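Local atomic coordinates of long form salivary protein D7L1 (Aedes aegypti, PDB entry 3DXL), a protein that binds and sequesters biogenic amines, leukotrienes and other mediators of the host response, and so modulates blood feeding by female mosquitoes. Residues A[9-20]-A[49-58]. Residues are numbered along the deposited sequence; the frame is centred on the assembly and turned at random. Where two conformers were deposited one is given.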
ATOM      1  N   MET A   9       2.744  -6.730  -0.347  1.00  9.21           N
ATOM      2  CA  MET A   9       4.081  -6.716   0.243  1.00  8.93           C
ATOM      3  C   MET A   9       4.953  -5.632  -0.376  1.00  9.01           C
ATOM      4  O   MET A   9       5.691  -4.957   0.333  1.00  8.86           O
ATOM      5  CB  MET A   9       4.752  -8.089   0.169  1.00  9.33           C
ATOM      6  CG  MET A   9       4.034  -9.148   0.991  1.00 10.41           C
ATOM      7  SD  MET A   9       3.730  -8.679   2.723  1.00 11.78           S
ATOM      8  CE  MET A   9       5.352  -8.194   3.270  1.00 12.86           C
ATOM      9  N   LEU A  10       4.826  -5.429  -1.687  1.00  8.86           N
ATOM     10  CA  LEU A  10       5.577  -4.363  -2.334  1.00  8.82           C
ATOM     11  C   LEU A  10       5.172  -3.014  -1.734  1.00  8.54           C
ATOM     12  O   LEU A  10       6.020  -2.154  -1.469  1.00  9.08           O
ATOM     13  CB  LEU A  10       5.359  -4.364  -3.851  1.00  9.51           C
ATOM     14  CG  LEU A  10       6.174  -3.341  -4.646  1.00 10.24           C
ATOM     15  CD1 LEU A  10       7.695  -3.604  -4.579  1.00 10.96           C
ATOM     16  CD2 LEU A  10       5.686  -3.328  -6.076  1.00 11.16           C
ATOM     17  N   PHE A  11       3.869  -2.823  -1.515  1.00  8.49           N
ATOM     18  CA  PHE A  11       3.401  -1.598  -0.890  1.00  8.43           C
ATOM     19  C   PHE A  11       4.037  -1.413   0.491  1.00  8.78           C
ATOM     20  O   PHE A  11       4.519  -0.329   0.812  1.00  8.97           O
ATOM     21  CB  PHE A  11       1.881  -1.572  -0.776  1.00  9.02           C
ATOM     22  CG  PHE A  11       1.379  -0.319  -0.149  1.00  9.84           C
ATOM     23  CD1 PHE A  11       1.287   0.853  -0.895  1.00 10.83           C
ATOM     24  CD2 PHE A  11       1.057  -0.284   1.198  1.00 11.17           C
ATOM     25  CE1 PHE A  11       0.864   2.042  -0.304  1.00 11.93           C
ATOM     26  CE2 PHE A  11       0.627   0.895   1.799  1.00 12.15           C
ATOM     27  CZ  PHE A  11       0.529   2.061   1.041  1.00 11.81           C
ATOM     28  N   ILE A  12       4.009  -2.461   1.309  1.00  9.08           N
ATOM     29  CA  ILE A  12       4.602  -2.400   2.646  1.00  9.41           C
ATOM     30  C   ILE A  12       6.086  -2.050   2.602  1.00  9.11           C
ATOM     31  O   ILE A  12       6.534  -1.121   3.275  1.00  9.36           O
ATOM     32  CB  ILE A  12       4.371  -3.720   3.431  1.00  9.44           C
ATOM     33  CG1 ILE A  12       2.896  -3.841   3.823  1.00 10.11           C
ATOM     34  CG2 ILE A  12       5.285  -3.783   4.667  1.00  9.69           C
ATOM     35  CD1 ILE A  12       2.489  -5.209   4.351  1.00 10.12           C
ATOM     36  N   PHE A  13       6.853  -2.784   1.800  1.00  9.32           N
ATOM     37  CA  PHE A  13       8.288  -2.553   1.791  1.00  9.64           C
ATOM     38  C   PHE A  13       8.609  -1.132   1.323  1.00  9.42           C
ATOM     39  O   PHE A  13       9.410  -0.423   1.934  1.00  9.55           O
ATOM     40  CB  PHE A  13       9.033  -3.572   0.914  1.00 10.72           C
ATOM     41  CG  PHE A  13       8.830  -5.027   1.316  1.00 11.86           C
ATOM     42  CD1 PHE A  13       8.751  -5.410   2.648  1.00 12.34           C
ATOM     43  CD2 PHE A  13       8.713  -6.005   0.333  1.00 13.30           C
ATOM     44  CE1 PHE A  13       8.573  -6.754   2.991  1.00 13.58           C
ATOM     45  CE2 PHE A  13       8.531  -7.346   0.669  1.00 14.73           C
ATOM     46  CZ  PHE A  13       8.457  -7.708   1.992  1.00 14.06           C
ATOM     47  N   THR A  14       7.986  -0.718   0.220  1.00  9.20           N
ATOM     48  CA  THR A  14       8.284   0.601  -0.329  1.00  9.36           C
ATOM     49  C   THR A  14       7.809   1.743   0.563  1.00  8.66           C
ATOM     50  O   THR A  14       8.522   2.741   0.694  1.00  9.10           O
ATOM     51  CB  THR A  14       7.779   0.769  -1.781  1.00  8.87           C
ATOM     52  OG1 THR A  14       6.366   0.552  -1.833  1.00  9.34           O
ATOM     53  CG2 THR A  14       8.503  -0.203  -2.707  1.00 10.25           C
ATOM     54  N   ARG A  15       6.633   1.601   1.184  1.00  9.18           N
ATOM     55  CA  ARG A  15       6.156   2.608   2.132  1.00  9.08           C
ATOM     56  C   ARG A  15       7.116   2.732   3.317  1.00  9.13           C
ATOM     57  O   ARG A  15       7.482   3.833   3.727  1.00  8.99           O
ATOM     58  CB  ARG A  15       4.733   2.305   2.613  1.00  9.35           C
ATOM     59  CG  ARG A  15       4.233   3.176   3.769  1.00  9.37           C
ATOM     60  CD  ARG A  15       4.210   4.684   3.458  1.00 10.55           C
ATOM     61  NE  ARG A  15       3.371   5.021   2.306  1.00  9.66           N
ATOM     62  CZ  ARG A  15       2.057   5.200   2.366  1.00  9.57           C
ATOM     63  NH1 ARG A  15       1.403   5.108   3.521  1.00  9.91           N
ATOM     64  NH2 ARG A  15       1.391   5.488   1.255  1.00  8.73           N
ATOM     65  N   CYS A  16       7.537   1.597   3.861  1.00  9.31           N
ATOM     66  CA  CYS A  16       8.429   1.622   5.006  1.00  9.40           C
ATOM     67  C   CYS A  16       9.796   2.206   4.644  1.00  9.09           C
ATOM     68  O   CYS A  16      10.391   2.928   5.449  1.00  9.29           O
ATOM     69  CB  CYS A  16       8.543   0.223   5.591  1.00  9.61           C
ATOM     70  SG  CYS A  16       7.028  -0.290   6.435  1.00 11.08           S
ATOM     71  N   MET A  17      10.277   1.950   3.423  1.00  9.16           N
ATOM     72  CA  MET A  17      11.518   2.576   2.984  0.50  9.47           C
ATOM     73  C   MET A  17      11.333   4.076   2.787  1.00  9.69           C
ATOM     74  O   MET A  17      12.176   4.866   3.213  1.00  9.86           O
ATOM     75  CB  MET A  17      12.062   1.922   1.719  0.50  9.50           C
ATOM     76  CG  MET A  17      12.648   0.555   1.995  0.50  9.94           C
ATOM     77  SD  MET A  17      13.582  -0.110   0.621  0.50  9.58           S
ATOM     78  CE  MET A  17      12.227  -0.591  -0.452  0.50  9.61           C
ATOM     79  N   GLU A  18      10.214   4.479   2.171  1.00  9.62           N
ATOM     80  CA  GLU A  18       9.942   5.904   1.962  1.00  9.96           C
ATOM     81  C   GLU A  18       9.962   6.666   3.288  1.00  9.95           C
ATOM     82  O   GLU A  18      10.517   7.763   3.378  1.00 10.30           O
ATOM     83  CB  GLU A  18       8.613   6.093   1.230  1.00 10.36           C
ATOM     84  CG  GLU A  18       8.379   7.541   0.789  1.00 10.14           C
ATOM     85  CD  GLU A  18       7.144   7.712  -0.066  1.00 10.76           C
ATOM     86  OE1 GLU A  18       6.888   6.873  -0.947  1.00 11.07           O
ATOM     87  OE2 GLU A  18       6.436   8.717   0.120  1.00 13.60           O
ATOM     88  N   ASP A  19       9.383   6.056   4.319  1.00  9.96           N
ATOM     89  CA  ASP A  19       9.271   6.715   5.612  1.00 10.67           C
ATOM     90  C   ASP A  19      10.542   6.685   6.466  1.00 10.31           C
ATOM     91  O   ASP A  19      10.653   7.448   7.430  1.00 11.47           O
ATOM     92  CB  ASP A  19       8.109   6.118   6.401  1.00 11.16           C
ATOM     93  CG  ASP A  19       6.757   6.560   5.876  1.00 12.40           C
ATOM     94  OD1 ASP A  19       6.690   7.527   5.083  1.00 13.19           O
ATOM     95  OD2 ASP A  19       5.763   5.933   6.275  1.00 13.73           O
ATOM     96  N   ASN A  20      11.486   5.798   6.140  1.00  9.98           N
ATOM     97  CA  ASN A  20      12.618   5.559   7.035  1.00 10.42           C
ATOM     98  C   ASN A  20      14.006   5.731   6.449  1.00 10.76           C
ATOM     99  O   ASN A  20      14.975   5.848   7.200  1.00 11.28           O
ATOM    100  CB  ASN A  20      12.464   4.203   7.722  1.00 10.74           C
ATOM    101  CG  ASN A  20      11.293   4.182   8.665  1.00 11.37           C
ATOM    102  OD1 ASN A  20      11.339   4.790   9.739  1.00 13.13           O
ATOM    103  ND2 ASN A  20      10.218   3.519   8.263  1.00 11.23           N
ATOM    104  N   CYS A  49      14.005   1.492  12.547  1.00 11.28           N
ATOM    105  CA  CYS A  49      12.620   1.905  12.353  1.00 11.44           C
ATOM    106  C   CYS A  49      12.028   1.364  11.063  1.00 10.78           C
ATOM    107  O   CYS A  49      10.838   1.067  11.016  1.00 10.62           O
ATOM    108  CB  CYS A  49      12.472   3.423  12.429  1.00 11.88           C
ATOM    109  SG  CYS A  49      12.612   4.059  14.119  1.00 15.55           S
ATOM    110  N   PHE A  50      12.852   1.225  10.025  1.00 10.56           N
ATOM    111  CA  PHE A  50      12.420   0.534   8.806  1.00 10.26           C
ATOM    112  C   PHE A  50      11.951  -0.888   9.143  1.00 10.31           C
ATOM    113  O   PHE A  50      10.870  -1.319   8.740  1.00 10.61           O
ATOM    114  CB  PHE A  50      13.552   0.473   7.773  1.00 10.67           C
ATOM    115  CG  PHE A  50      13.304  -0.513   6.658  1.00  9.68           C
ATOM    116  CD1 PHE A  50      12.261  -0.321   5.754  1.00  9.90           C
ATOM    117  CD2 PHE A  50      14.108  -1.648   6.508  1.00 10.64           C
ATOM    118  CE1 PHE A  50      12.012  -1.243   4.743  1.00 10.39           C
ATOM    119  CE2 PHE A  50      13.873  -2.562   5.484  1.00 12.14           C
ATOM    120  CZ  PHE A  50      12.819  -2.360   4.602  1.00 11.37           C
ATOM    121  N   GLY A  51      12.778  -1.626   9.881  1.00 10.29           N
ATOM    122  CA  GLY A  51      12.446  -2.999  10.246  1.00 10.81           C
ATOM    123  C   GLY A  51      11.180  -3.066  11.075  1.00 10.83           C
ATOM    124  O   GLY A  51      10.309  -3.887  10.814  1.00 10.98           O
ATOM    125  N   LYS A  52      11.068  -2.199  12.078  1.00 11.28           N
ATOM    126  CA  LYS A  52       9.856  -2.162  12.892  1.00 12.77           C
ATOM    127  C   LYS A  52       8.631  -1.881  12.019  1.00 12.17           C
ATOM    128  O   LYS A  52       7.590  -2.507  12.183  1.00 12.02           O
ATOM    129  CB  LYS A  52       9.954  -1.133  14.024  1.00 13.03           C
ATOM    130  CG  LYS A  52       8.692  -1.064  14.884  1.00 14.16           C
ATOM    131  CD  LYS A  52       8.646   0.167  15.787  1.00 16.10           C
ATOM    132  CE  LYS A  52       7.201   0.496  16.184  1.00 19.48           C
ATOM    133  NZ  LYS A  52       7.089   1.615  17.155  1.00 22.08           N
ATOM    134  N   CYS A  53       8.759  -0.927  11.097  1.00 11.81           N
ATOM    135  CA  CYS A  53       7.663  -0.574  10.186  1.00 11.58           C
ATOM    136  C   CYS A  53       7.151  -1.790   9.418  1.00 10.78           C
ATOM    137  O   CYS A  53       5.944  -2.033   9.352  1.00 10.93           O
ATOM    138  CB  CYS A  53       8.130   0.514   9.215  1.00 11.91           C
ATOM    139  SG  CYS A  53       6.921   1.080   7.983  1.00 13.46           S
ATOM    140  N   VAL A  54       8.071  -2.554   8.839  1.00 10.50           N
ATOM    141  CA  VAL A  54       7.688  -3.723   8.067  1.00 11.08           C
ATOM    142  C   VAL A  54       7.016  -4.765   8.963  1.00 11.04           C
ATOM    143  O   VAL A  54       5.995  -5.351   8.608  1.00 11.19           O
ATOM    144  CB  VAL A  54       8.906  -4.338   7.338  1.00 10.79           C
ATOM    145  CG1 VAL A  54       8.550  -5.664   6.674  1.00 12.77           C
ATOM    146  CG2 VAL A  54       9.476  -3.369   6.312  1.00 11.69           C
ATOM    147  N   LEU A  55       7.592  -4.987  10.140  1.00 10.56           N
ATOM    148  CA  LEU A  55       7.039  -5.963  11.076  1.00 11.20           C
ATOM    149  C   LEU A  55       5.635  -5.590  11.554  1.00 11.18           C
ATOM    150  O   LEU A  55       4.778  -6.457  11.731  1.00 11.47           O
ATOM    151  CB  LEU A  55       7.987  -6.147  12.265  1.00 11.45           C
ATOM    152  CG  LEU A  55       9.324  -6.806  11.910  1.00 11.63           C
ATOM    153  CD1 LEU A  55      10.349  -6.598  13.011  1.00 13.03           C
ATOM    154  CD2 LEU A  55       9.164  -8.296  11.587  1.00 12.49           C
ATOM    155  N   VAL A  56       5.401  -4.300  11.761  1.00 11.43           N
ATOM    156  CA  VAL A  56       4.087  -3.823  12.185  1.00 11.72           C
ATOM    157  C   VAL A  56       3.057  -3.947  11.061  1.00 11.77           C
ATOM    158  O   VAL A  56       1.955  -4.446  11.278  1.00 12.26           O
ATOM    159  CB  VAL A  56       4.164  -2.388  12.738  1.00 11.87           C
ATOM    160  CG1 VAL A  56       2.774  -1.803  12.961  1.00 12.57           C
ATOM    161  CG2 VAL A  56       4.953  -2.391  14.042  1.00 11.74           C
ATOM    162  N   ARG A  57       3.424  -3.524   9.855  1.00 11.57           N
ATOM    163  CA  ARG A  57       2.466  -3.597   8.742  1.00 12.04           C
ATOM    164  C   ARG A  57       2.114  -5.036   8.356  1.00 12.18           C
ATOM    165  O   ARG A  57       1.002  -5.318   7.918  1.00 12.47           O
ATOM    166  CB  ARG A  57       2.953  -2.799   7.526  1.00 12.37           C
ATOM    167  CG  ARG A  57       2.799  -1.291   7.684  1.00 14.01           C
ATOM    168  CD  ARG A  57       3.015  -0.582   6.354  1.00 15.38           C
ATOM    169  NE  ARG A  57       2.602   0.819   6.415  1.00 18.05           N
ATOM    170  CZ  ARG A  57       1.421   1.292   6.016  1.00 18.58           C
ATOM    171  NH1 ARG A  57       0.507   0.498   5.469  1.00 19.73           N
ATOM    172  NH2 ARG A  57       1.165   2.585   6.132  1.00 19.80           N
ATOM    173  N   THR A  58       3.050  -5.963   8.559  1.00 12.11           N
ATOM    174  CA  THR A  58       2.778  -7.365   8.233  0.50 12.21           C
ATOM    175  C   THR A  58       2.053  -8.067   9.362  1.00 12.44           C
ATOM    176  O   THR A  58       1.419  -9.096   9.143  1.00 13.03           O
ATOM    177  CB  THR A  58       4.046  -8.165   7.917  0.50 12.14           C
ATOM    178  OG1 THR A  58       4.961  -8.067   9.016  0.50 11.77           O
ATOM    179  CG2 THR A  58       4.686  -7.653   6.645  0.50 11.80           C
TER
HETATM  180  O   HOH W   1       1.847   5.350   6.484  1.00 20.61           O
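The disulfide Cys16–Cys53 staples two roughly antiparallel helices (147°) of the N-terminal odorant-binding-like domain, which binds lipids. Cys16 SG and Cys53 SG are bonded at 2.1 Å, and the chi3 of -77° makes the bridge left-handed. Cys16 is also a knob among Phe50, Cys53, Val54 and Arg57, its CB 3.8 Å from Val54 CG2. The Phe50 ring points its edge at the Cys16 backbone, and its CE1 comes to 3.3 Å from Met17 CG. Met17 SD makes an oblique Met-aromatic contact with this ring.

Arg57 reaches toward the C-terminal end of helix 9-20, CG anti to its carbonyl carbon and the chain extended to NE. Ile12 runs past it the opposite way, CG1 and CG2 both 3.8 Å from Arg57 CB. Arg57 NH1 meets the Phe11 ring edge at CE2 (3.7 Å). Arg15 CG lies over one face of the Arg57 guanidinium. Arg15 NH1 and Arg57 NH2 are 3.6 Å apart, their guanidinium planes almost perpendicular. Water 1 bridges them, weakly at Arg57. Glu210, salt-bridged to Arg15 NH2, probably offsets the like charges. Asn20 ND2 donates to Cys16 O (2.9 Å). This in-plane bond probably fixes the amide's rotation, leaving OD1 3.2 Å from Cys49 CB.

Phe13 meets Val54 CG1 with its ring edge and touches Trp37, which binds leukotriene E4. Cys49 ties helix 45-58 to helix 106-119 through Cys106. Helix 27-34 packs against Met17 and Phe50, and helix 257-271 touches Phe11 and Arg15.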